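Local coordinates for protein glycosyl hydrolase family 26 (Bacteroides ovatus, PDB 4ZXO) that probably hydrolyses internal beta-mannosidic linkages in galactomannan as a family 26 beta-mannanase with a TIM-barrel fold, at residues 8-12 with 201-205. Residues are numbered along the deposited sequence; the frame is centred on the assembly and turned at random.
Sequences KTPET and NNVLL
Thr9, the N-cap residue of helix 10-19, gives its backbone N-H to the carbonyl of Asn201, with 2.8 Å from Thr9 N to Asn201 O, a bond that fastens the helix start to the loop just before the strand. The same oxygen takes a CA-H...O contact from Lys8. From there the Lys8 side chain can be followed outward: CB stays beside Asn201 O and CD moves on to Val203 O. Lys8 CE then comes within 3.2 Å of Val203 O. Bends at chi2 and chi4 (-75° and -98°) lay the chain along the other backbone, and NZ reaches Val203 O through a water that accepts from the amine and donates to the carbonyl.

Thr12 faces the strand from the first turn of the helix. Its OG1 lies 2.7 Å from Thr9 OG1, with Asn201 O a longer, weak alternative for its one proton, and also touches Asn202 CA. Thr12 CG2, placed opposite the backbone N across the CA-CB bond, meets Leu204 CD2 at 3.8 Å. An alanine here removes hydroxyl and methyl, which would probably leave Thr9 OG1 without its neighbour and open a gap beside Leu204 CD2.

Asn202 turns its amide away, ND2 bonding to Ile157 O and Leu146 O. Strand 203-207 runs parallel between 159-162 and 231-235 in the barrel, and helix 10-19 covers its start, with Leu15 and Leu16 also touching Leu204.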
loop_
_atom_site.group_PDB
_atom_site.type_symbol
_atom_site.label_atom_id
_atom_site.label_comp_id
_atom_site.label_asym_id
_atom_site.label_seq_id
_atom_site.Cartn_x
_atom_site.Cartn_y
_atom_site.Cartn_z
ATOM N N LYS A 8 -1.889 9.953 17.233
ATOM C CA LYS A 8 -1.094 10.129 16.009
ATOM C C LYS A 8 -0.270 11.431 16.052
ATOM O O LYS A 8 -0.785 12.467 16.543
ATOM C CB LYS A 8 -1.973 10.160 14.756
ATOM C CG LYS A 8 -3.031 9.054 14.616
ATOM C CD LYS A 8 -2.424 7.744 14.226
ATOM C CE LYS A 8 -3.471 6.633 14.032
ATOM N NZ LYS A 8 -3.615 5.762 15.228
ATOM N N THR A 9 0.953 11.426 15.497
ATOM C CA THR A 9 1.796 12.628 15.515
ATOM C C THR A 9 1.197 13.734 14.640
ATOM O O THR A 9 0.364 13.485 13.791
ATOM C CB THR A 9 3.236 12.397 15.030
ATOM O OG1 THR A 9 3.241 12.104 13.626
ATOM C CG2 THR A 9 3.952 11.250 15.740
ATOM N N PRO A 10 1.620 14.962 14.854
ATOM C CA PRO A 10 1.101 16.054 14.038
ATOM C C PRO A 10 1.264 15.844 12.542
ATOM O O PRO A 10 0.301 16.089 11.808
ATOM C CB PRO A 10 1.933 17.268 14.519
ATOM C CG PRO A 10 2.271 16.934 15.938
ATOM C CD PRO A 10 2.434 15.454 15.998
ATOM N N GLU A 11 2.454 15.389 12.117
ATOM C CA GLU A 11 2.697 15.114 10.706
ATOM C C GLU A 11 1.792 13.997 10.181
ATOM O O GLU A 11 1.388 14.002 9.000
ATOM C CB GLU A 11 4.176 14.724 10.468
ATOM C CG GLU A 11 5.122 15.952 10.701
ATOM C CD GLU A 11 5.370 16.290 12.157
ATOM O OE1 GLU A 11 5.070 15.464 13.037
ATOM O OE2 GLU A 11 5.898 17.402 12.406
ATOM N N THR A 12 1.463 13.051 11.055
ATOM C CA THR A 12 0.618 11.914 10.661
ATOM C C THR A 12 -0.839 12.360 10.505
ATOM O O THR A 12 -1.527 11.975 9.551
ATOM C CB THR A 12 0.752 10.777 11.711
ATOM O OG1 THR A 12 2.151 10.443 11.802
ATOM C CG2 THR A 12 -0.082 9.547 11.338
ATOM N N ASN A 201 3.055 6.149 16.747
ATOM C CA ASN A 201 2.075 7.189 16.482
ATOM C C ASN A 201 2.191 7.782 15.099
ATOM O O ASN A 201 1.562 8.784 14.781
ATOM C CB ASN A 201 2.210 8.281 17.555
ATOM C CG ASN A 201 1.968 7.747 18.919
ATOM O OD1 ASN A 201 1.231 6.762 19.099
ATOM N ND2 ASN A 201 2.584 8.369 19.908
ATOM N N ASN A 202 3.003 7.139 14.271
ATOM C CA ASN A 202 3.217 7.586 12.897
ATOM C C ASN A 202 2.617 6.626 11.873
ATOM O O ASN A 202 3.081 6.584 10.733
ATOM C CB ASN A 202 4.730 7.762 12.622
ATOM C CG ASN A 202 5.547 6.507 12.883
ATOM O OD1 ASN A 202 5.274 5.724 13.807
ATOM N ND2 ASN A 202 6.572 6.306 12.061
ATOM N N VAL A 203 1.560 5.890 12.226
ATOM C CA VAL A 203 0.954 4.984 11.281
ATOM C C VAL A 203 -0.520 5.285 11.012
ATOM O O VAL A 203 -1.284 5.534 11.945
ATOM C CB VAL A 203 1.109 3.546 11.780
ATOM C CG1 VAL A 203 0.530 2.566 10.789
ATOM C CG2 VAL A 203 2.563 3.258 11.948
ATOM N N LEU A 204 -0.877 5.243 9.737
ATOM C CA LEU A 204 -2.268 5.184 9.284
ATOM C C LEU A 204 -2.483 3.768 8.782
ATOM O O LEU A 204 -1.635 3.263 8.065
ATOM C CB LEU A 204 -2.543 6.156 8.144
ATOM C CG LEU A 204 -2.272 7.608 8.573
ATOM C CD1 LEU A 204 -2.485 8.537 7.410
ATOM C CD2 LEU A 204 -3.181 7.987 9.739
ATOM N N LEU A 205 -3.604 3.149 9.098
ATOM C CA LEU A 205 -3.827 1.757 8.662
ATOM C C LEU A 205 -4.742 1.678 7.456
ATOM O O LEU A 205 -5.801 2.308 7.440
ATOM C CB LEU A 205 -4.442 0.934 9.834
ATOM C CG LEU A 205 -3.471 0.746 10.989
ATOM C CD1 LEU A 205 -4.175 -0.019 12.128
ATOM C CD2 LEU A 205 -2.156 0.031 10.567
HETATM O O HOH W 1 -3.003 3.563 13.591
#